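Local structure of hypothetical protein PP5205 (Pseudomonas putida, 2G2X) at residues 61-72 / 94-105. The protein is of unknown function but consists largely of an EVE domain, related to the PUA and ASCH domains, which suggests a possible role in RNA binding. Sequence-based numbering, arbitrary orientation.
Sequences GIARITRAAYPD and WSAVDVAHVQTF
Two antiparallel strands of the EVE domain, 61-72 and 94-105, pair in a ladder of bonds such as Arg64 N to Ala100 O, interrupted by classic beta bulges. At one bulge Val102 N and Gln103 N both donate to Ile62 O, from the same face of its plane. At a second, Thr66 N bonds Asp98 O at 2.7 Å while Arg67 N adds a weak bond to it; here the chain turns a corner. Beyond it, Tyr70 CG sits between its backbone N and carbonyl carbon (chi1 64°), which lays the ring over Ala96 and carries Tyr70 OH to the syn side of Asp98 OD1, 2.8 Å away. The Arg67 guanidinium lies over a face of the Tyr70 ring, NH1 above its centre, and a water on that NH1 reaches Asp98 OD2. A leucine in place of Tyr70 would probably leave Asp98 OD1 without its hydroxyl donor and the Arg67 guanidinium freer to swing. At the opposite end, Gly61 CA lies 3.7 Å above the centre of the Phe105 ring, a CH-pi contact. The pair lies inside the mixed sheet, toward its 23-26 edge: strand 46-51 flanks 61-65, strand 23-26 adjoins 94-105, and helix 15-21 packs on Ala63 and Val99.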
ATOM      1  N   GLY A  61       6.500   8.021  -2.142  1.00  8.56           N
ATOM      2  CA  GLY A  61       6.622   8.627  -0.830  1.00  9.21           C
ATOM      3  C   GLY A  61       6.374   7.702   0.343  1.00  9.22           C
ATOM      4  O   GLY A  61       6.335   6.477   0.196  1.00  8.67           O
ATOM      5  N   ILE A  62       6.201   8.296   1.518  1.00  7.54           N
ATOM      6  CA  ILE A  62       5.970   7.533   2.733  1.00  7.04           C
ATOM      7  C   ILE A  62       4.694   7.982   3.418  1.00  6.63           C
ATOM      8  O   ILE A  62       4.372   9.168   3.424  1.00  6.46           O
ATOM      9  CB  ILE A  62       7.137   7.711   3.731  1.00  6.91           C
ATOM     10  CG1 ILE A  62       8.441   7.246   3.079  1.00  8.29           C
ATOM     11  CG2 ILE A  62       6.849   6.934   5.025  1.00  4.86           C
ATOM     12  CD1 ILE A  62       9.695   7.581   3.881  1.00 10.85           C
ATOM     13  N   ALA A  63       3.976   7.023   3.990  1.00  5.38           N
ATOM     14  CA  ALA A  63       2.744   7.302   4.713  1.00  6.13           C
ATOM     15  C   ALA A  63       2.730   6.400   5.945  1.00  7.96           C
ATOM     16  O   ALA A  63       3.591   5.529   6.086  1.00  8.89           O
ATOM     17  CB  ALA A  63       1.527   7.023   3.826  1.00  3.03           C
ATOM     18  N   ARG A  64       1.756   6.601   6.829  1.00  8.99           N
ATOM     19  CA  ARG A  64       1.665   5.805   8.044  1.00  9.25           C
ATOM     20  C   ARG A  64       0.258   5.277   8.314  1.00  7.47           C
ATOM     21  O   ARG A  64      -0.726   5.820   7.817  1.00  7.23           O
ATOM     22  CB  ARG A  64       2.133   6.635   9.245  1.00 12.84           C
ATOM     23  CG  ARG A  64       1.240   7.827   9.583  1.00 17.90           C
ATOM     24  CD  ARG A  64       1.722   8.532  10.851  1.00 24.52           C
ATOM     25  NE  ARG A  64       0.796   9.573  11.296  1.00 29.99           N
ATOM     26  CZ  ARG A  64       0.571  10.705  10.635  1.00 32.01           C
ATOM     27  NH1 ARG A  64       1.211  10.946   9.498  1.00 35.04           N
ATOM     28  NH2 ARG A  64      -0.296  11.596  11.103  1.00 31.02           N
ATOM     29  N   ILE A  65       0.175   4.214   9.112  1.00  6.17           N
ATOM     30  CA  ILE A  65      -1.103   3.606   9.471  1.00  6.10           C
ATOM     31  C   ILE A  65      -1.690   4.349  10.666  1.00  7.40           C
ATOM     32  O   ILE A  65      -1.055   4.424  11.719  1.00  7.10           O
ATOM     33  CB  ILE A  65      -0.929   2.129   9.867  1.00  5.34           C
ATOM     34  CG1 ILE A  65      -0.213   1.368   8.747  1.00  5.26           C
ATOM     35  CG2 ILE A  65      -2.287   1.509  10.163  1.00  4.31           C
ATOM     36  CD1 ILE A  65      -0.902   1.474   7.391  1.00  4.16           C
ATOM     37  N   THR A  66      -2.896   4.892  10.499  1.00  8.13           N
ATOM     38  CA  THR A  66      -3.565   5.628  11.572  1.00  8.58           C
ATOM     39  C   THR A  66      -4.704   4.835  12.207  1.00  7.43           C
ATOM     40  O   THR A  66      -5.294   5.277  13.183  1.00  7.67           O
ATOM     41  CB  THR A  66      -4.126   6.998  11.081  1.00 10.31           C
ATOM     42  OG1 THR A  66      -4.975   6.800   9.941  1.00  7.14           O
ATOM     43  CG2 THR A  66      -2.991   7.940  10.720  1.00  6.97           C
ATOM     44  N   ARG A  67      -5.020   3.677  11.639  1.00  7.39           N
ATOM     45  CA  ARG A  67      -6.064   2.808  12.188  1.00  7.48           C
ATOM     46  C   ARG A  67      -5.846   1.369  11.727  1.00  7.90           C
ATOM     47  O   ARG A  67      -5.831   1.083  10.529  1.00  6.38           O
ATOM     48  CB  ARG A  67      -7.471   3.262  11.776  1.00  8.38           C
ATOM     49  CG  ARG A  67      -8.552   2.437  12.478  1.00  8.70           C
ATOM     50  CD  ARG A  67     -10.000   2.751  12.060  1.00  8.64           C
ATOM     51  NE  ARG A  67     -10.910   1.875  12.799  1.00 10.78           N
ATOM     52  CZ  ARG A  67     -12.215   1.740  12.573  1.00  9.16           C
ATOM     53  NH1 ARG A  67     -12.814   2.427  11.611  1.00  9.68           N
ATOM     54  NH2 ARG A  67     -12.918   0.898  13.316  1.00  6.51           N
ATOM     55  N   ALA A  68      -5.677   0.468  12.689  1.00  8.77           N
ATOM     56  CA  ALA A  68      -5.449  -0.939  12.388  1.00  9.19           C
ATOM     57  C   ALA A  68      -6.645  -1.547  11.662  1.00  8.67           C
ATOM     58  O   ALA A  68      -7.724  -0.959  11.611  1.00  9.83           O
ATOM     59  CB  ALA A  68      -5.151  -1.710  13.672  1.00  6.67           C
ATOM     60  N   ALA A  69      -6.445  -2.734  11.111  1.00  8.79           N
ATOM     61  CA  ALA A  69      -7.485  -3.419  10.355  1.00 10.20           C
ATOM     62  C   ALA A  69      -8.870  -3.462  10.999  1.00 10.28           C
ATOM     63  O   ALA A  69      -9.018  -3.733  12.195  1.00  9.84           O
ATOM     64  CB  ALA A  69      -7.026  -4.848  10.019  1.00  9.98           C
ATOM     65  N   TYR A  70      -9.877  -3.171  10.180  1.00 10.03           N
ATOM     66  CA  TYR A  70     -11.275  -3.217  10.576  1.00  9.71           C
ATOM     67  C   TYR A  70     -12.050  -3.619   9.313  1.00 11.28           C
ATOM     68  O   TYR A  70     -11.534  -3.480   8.201  1.00  8.70           O
ATOM     69  CB  TYR A  70     -11.750  -1.861  11.106  1.00 10.16           C
ATOM     70  CG  TYR A  70     -11.734  -0.729  10.110  1.00 11.43           C
ATOM     71  CD1 TYR A  70     -10.536  -0.116   9.740  1.00 10.48           C
ATOM     72  CD2 TYR A  70     -12.922  -0.233   9.575  1.00 10.33           C
ATOM     73  CE1 TYR A  70     -10.520   0.967   8.870  1.00 11.77           C
ATOM     74  CE2 TYR A  70     -12.920   0.853   8.701  1.00 11.97           C
ATOM     75  CZ  TYR A  70     -11.715   1.450   8.356  1.00 12.91           C
ATOM     76  OH  TYR A  70     -11.704   2.545   7.519  1.00 13.94           O
ATOM     77  N   PRO A  71     -13.285  -4.134   9.465  1.00 11.73           N
ATOM     78  CA  PRO A  71     -14.097  -4.555   8.311  1.00 12.79           C
ATOM     79  C   PRO A  71     -14.215  -3.510   7.203  1.00 13.17           C
ATOM     80  O   PRO A  71     -14.637  -2.383   7.451  1.00 16.34           O
ATOM     81  CB  PRO A  71     -15.449  -4.893   8.941  1.00 13.67           C
ATOM     82  CG  PRO A  71     -15.058  -5.406  10.313  1.00 14.42           C
ATOM     83  CD  PRO A  71     -13.996  -4.386  10.733  1.00 12.23           C
ATOM     84  N   ASP A  72     -13.850  -3.891   5.982  1.00 12.66           N
ATOM     85  CA  ASP A  72     -13.911  -2.980   4.841  1.00 12.16           C
ATOM     86  C   ASP A  72     -15.378  -2.691   4.535  1.00 13.43           C
ATOM     87  O   ASP A  72     -16.082  -3.539   3.999  1.00 13.64           O
ATOM     88  CB  ASP A  72     -13.235  -3.621   3.629  1.00 10.95           C
ATOM     89  CG  ASP A  72     -13.026  -2.645   2.486  1.00 13.42           C
ATOM     90  OD1 ASP A  72     -13.739  -1.618   2.438  1.00 12.68           O
ATOM     91  OD2 ASP A  72     -12.153  -2.913   1.624  1.00 14.46           O
ATOM     92  N   TRP A  94     -13.321  -9.071   4.269  1.00  9.18           N
ATOM     93  CA  TRP A  94     -12.340  -8.038   3.958  1.00  7.97           C
ATOM     94  C   TRP A  94     -12.056  -6.987   5.013  1.00  8.17           C
ATOM     95  O   TRP A  94     -12.913  -6.638   5.831  1.00  6.67           O
ATOM     96  CB  TRP A  94     -12.717  -7.385   2.637  1.00  7.24           C
ATOM     97  CG  TRP A  94     -12.979  -8.432   1.605  1.00  9.13           C
ATOM     98  CD1 TRP A  94     -14.185  -8.770   1.065  1.00  8.09           C
ATOM     99  CD2 TRP A  94     -12.019  -9.347   1.053  1.00  9.48           C
ATOM    100  NE1 TRP A  94     -14.039  -9.840   0.213  1.00  8.32           N
ATOM    101  CE2 TRP A  94     -12.721 -10.215   0.184  1.00  9.96           C
ATOM    102  CE3 TRP A  94     -10.634  -9.517   1.208  1.00  8.37           C
ATOM    103  CZ2 TRP A  94     -12.086 -11.249  -0.526  1.00  7.45           C
ATOM    104  CZ3 TRP A  94     -10.000 -10.542   0.502  1.00 10.24           C
ATOM    105  CH2 TRP A  94     -10.731 -11.394  -0.358  1.00 11.27           C
ATOM    106  N   SER A  95     -10.826  -6.488   4.977  1.00  7.56           N
ATOM    107  CA  SER A  95     -10.363  -5.495   5.934  1.00  7.67           C
ATOM    108  C   SER A  95      -9.767  -4.271   5.265  1.00  7.59           C
ATOM    109  O   SER A  95      -9.294  -4.321   4.130  1.00  7.63           O
ATOM    110  CB  SER A  95      -9.307  -6.110   6.859  1.00  6.87           C
ATOM    111  OG  SER A  95      -9.855  -7.137   7.667  1.00  8.79           O
ATOM    112  N   ALA A  96      -9.792  -3.164   5.991  1.00  8.55           N
ATOM    113  CA  ALA A  96      -9.233  -1.917   5.509  1.00  8.17           C
ATOM    114  C   ALA A  96      -8.432  -1.334   6.657  1.00  7.21           C
ATOM    115  O   ALA A  96      -8.508  -1.822   7.783  1.00  8.44           O
ATOM    116  CB  ALA A  96     -10.351  -0.959   5.111  1.00  8.54           C
ATOM    117  N   VAL A  97      -7.641  -0.310   6.366  1.00  7.07           N
ATOM    118  CA  VAL A  97      -6.871   0.378   7.390  1.00  6.01           C
ATOM    119  C   VAL A  97      -6.923   1.830   6.962  1.00  7.43           C
ATOM    120  O   VAL A  97      -7.203   2.110   5.799  1.00  7.90           O
ATOM    121  CB  VAL A  97      -5.388  -0.090   7.447  1.00  8.24           C
ATOM    122  CG1 VAL A  97      -5.318  -1.551   7.878  1.00  4.99           C
ATOM    123  CG2 VAL A  97      -4.714   0.115   6.098  1.00  6.90           C
ATOM    124  N   ASP A  98      -6.688   2.752   7.890  1.00  6.53           N
ATOM    125  CA  ASP A  98      -6.696   4.164   7.543  1.00  5.64           C
ATOM    126  C   ASP A  98      -5.261   4.659   7.542  1.00  6.64           C
ATOM    127  O   ASP A  98      -4.452   4.248   8.377  1.00  6.71           O
ATOM    128  CB  ASP A  98      -7.540   4.970   8.536  1.00  7.26           C
ATOM    129  CG  ASP A  98      -9.028   4.694   8.397  1.00  7.03           C
ATOM    130  OD1 ASP A  98      -9.449   4.196   7.329  1.00  6.52           O
ATOM    131  OD2 ASP A  98      -9.778   4.984   9.351  1.00  8.12           O
ATOM    132  N   VAL A  99      -4.943   5.552   6.611  1.00  6.87           N
ATOM    133  CA  VAL A  99      -3.585   6.056   6.495  1.00  7.50           C
ATOM    134  C   VAL A  99      -3.491   7.571   6.497  1.00  9.81           C
ATOM    135  O   VAL A  99      -4.487   8.276   6.331  1.00 11.92           O
ATOM    136  CB  VAL A  99      -2.930   5.547   5.192  1.00  8.71           C
ATOM    137  CG1 VAL A  99      -3.025   4.027   5.119  1.00  4.68           C
ATOM    138  CG2 VAL A  99      -3.608   6.190   3.979  1.00  5.71           C
ATOM    139  N   ALA A 100      -2.272   8.064   6.685  1.00  8.55           N
ATOM    140  CA  ALA A 100      -2.014   9.490   6.684  1.00  8.26           C
ATOM    141  C   ALA A 100      -0.669   9.713   6.010  1.00  9.45           C
ATOM    142  O   ALA A 100       0.208   8.841   6.027  1.00  8.05           O
ATOM    143  CB  ALA A 100      -2.002  10.034   8.106  1.00  9.38           C
ATOM    144  N   HIS A 101      -0.528  10.884   5.409  1.00  9.32           N
ATOM    145  CA  HIS A 101       0.677  11.266   4.694  1.00 10.63           C
ATOM    146  C   HIS A 101       1.848  11.560   5.610  1.00 11.40           C
ATOM    147  O   HIS A 101       1.683  12.155   6.672  1.00 13.26           O
ATOM    148  CB  HIS A 101       0.395  12.513   3.850  1.00  9.67           C
ATOM    149  CG  HIS A 101       1.604  13.071   3.164  1.00 10.71           C
ATOM    150  ND1 HIS A 101       1.974  12.703   1.889  1.00 10.26           N
ATOM    151  CD2 HIS A 101       2.516  13.988   3.570  1.00  6.69           C
ATOM    152  CE1 HIS A 101       3.057  13.373   1.536  1.00  9.20           C
ATOM    153  NE2 HIS A 101       3.406  14.160   2.538  1.00  6.73           N
ATOM    154  N   VAL A 102       3.036  11.135   5.194  1.00 12.03           N
ATOM    155  CA  VAL A 102       4.241  11.417   5.961  1.00 11.00           C
ATOM    156  C   VAL A 102       5.193  12.243   5.101  1.00 10.91           C
ATOM    157  O   VAL A 102       5.639  13.312   5.511  1.00 10.90           O
ATOM    158  CB  VAL A 102       4.958  10.134   6.428  1.00 10.70           C
ATOM    159  CG1 VAL A 102       6.308  10.496   7.036  1.00  9.64           C
ATOM    160  CG2 VAL A 102       4.110   9.410   7.466  1.00  8.69           C
ATOM    161  N   GLN A 103       5.490  11.765   3.899  1.00 12.00           N
ATOM    162  CA  GLN A 103       6.401  12.497   3.028  1.00 14.08           C
ATOM    163  C   GLN A 103       6.187  12.168   1.559  1.00 14.15           C
ATOM    164  O   GLN A 103       5.843  11.040   1.198  1.00 14.08           O
ATOM    165  CB  GLN A 103       7.855  12.176   3.409  1.00 16.56           C
ATOM    166  CG  GLN A 103       8.872  13.272   3.089  1.00 17.84           C
ATOM    167  CD  GLN A 103      10.308  12.832   3.354  1.00 20.67           C
ATOM    168  OE1 GLN A 103      11.156  13.632   3.760  1.00 22.20           O
ATOM    169  NE2 GLN A 103      10.589  11.557   3.114  1.00 21.11           N
ATOM    170  N   THR A 104       6.379  13.164   0.709  1.00 14.52           N
ATOM    171  CA  THR A 104       6.254  12.954  -0.723  1.00 15.23           C
ATOM    172  C   THR A 104       7.639  13.184  -1.313  1.00 14.39           C
ATOM    173  O   THR A 104       8.194  14.276  -1.188  1.00 11.17           O
ATOM    174  CB  THR A 104       5.240  13.933  -1.368  1.00 15.67           C
ATOM    175  OG1 THR A 104       5.479  14.014  -2.783  1.00 16.09           O
ATOM    176  CG2 THR A 104       5.377  15.304  -0.767  1.00 20.44           C
ATOM    177  N   PHE A 105       8.208  12.148  -1.928  1.00 13.92           N
ATOM    178  CA  PHE A 105       9.535  12.269  -2.528  1.00 14.19           C
ATOM    179  C   PHE A 105       9.517  13.244  -3.698  1.00 15.90           C
ATOM    180  O   PHE A 105       8.550  13.284  -4.461  1.00 16.34           O
ATOM    181  CB  PHE A 105      10.036  10.911  -3.016  1.00 11.39           C
ATOM    182  CG  PHE A 105      10.148   9.875  -1.930  1.00 10.12           C
ATOM    183  CD1 PHE A 105      10.223  10.251  -0.587  1.00  8.46           C
ATOM    184  CD2 PHE A 105      10.217   8.524  -2.249  1.00  9.31           C
ATOM    185  CE1 PHE A 105      10.367   9.298   0.420  1.00  9.01           C
ATOM    186  CE2 PHE A 105      10.362   7.553  -1.248  1.00  9.27           C
ATOM    187  CZ  PHE A 105      10.437   7.944   0.088  1.00  9.09           C
TER
HETATM  188  O   HOH W   1     -12.163   4.554  10.249  1.00 10.55           O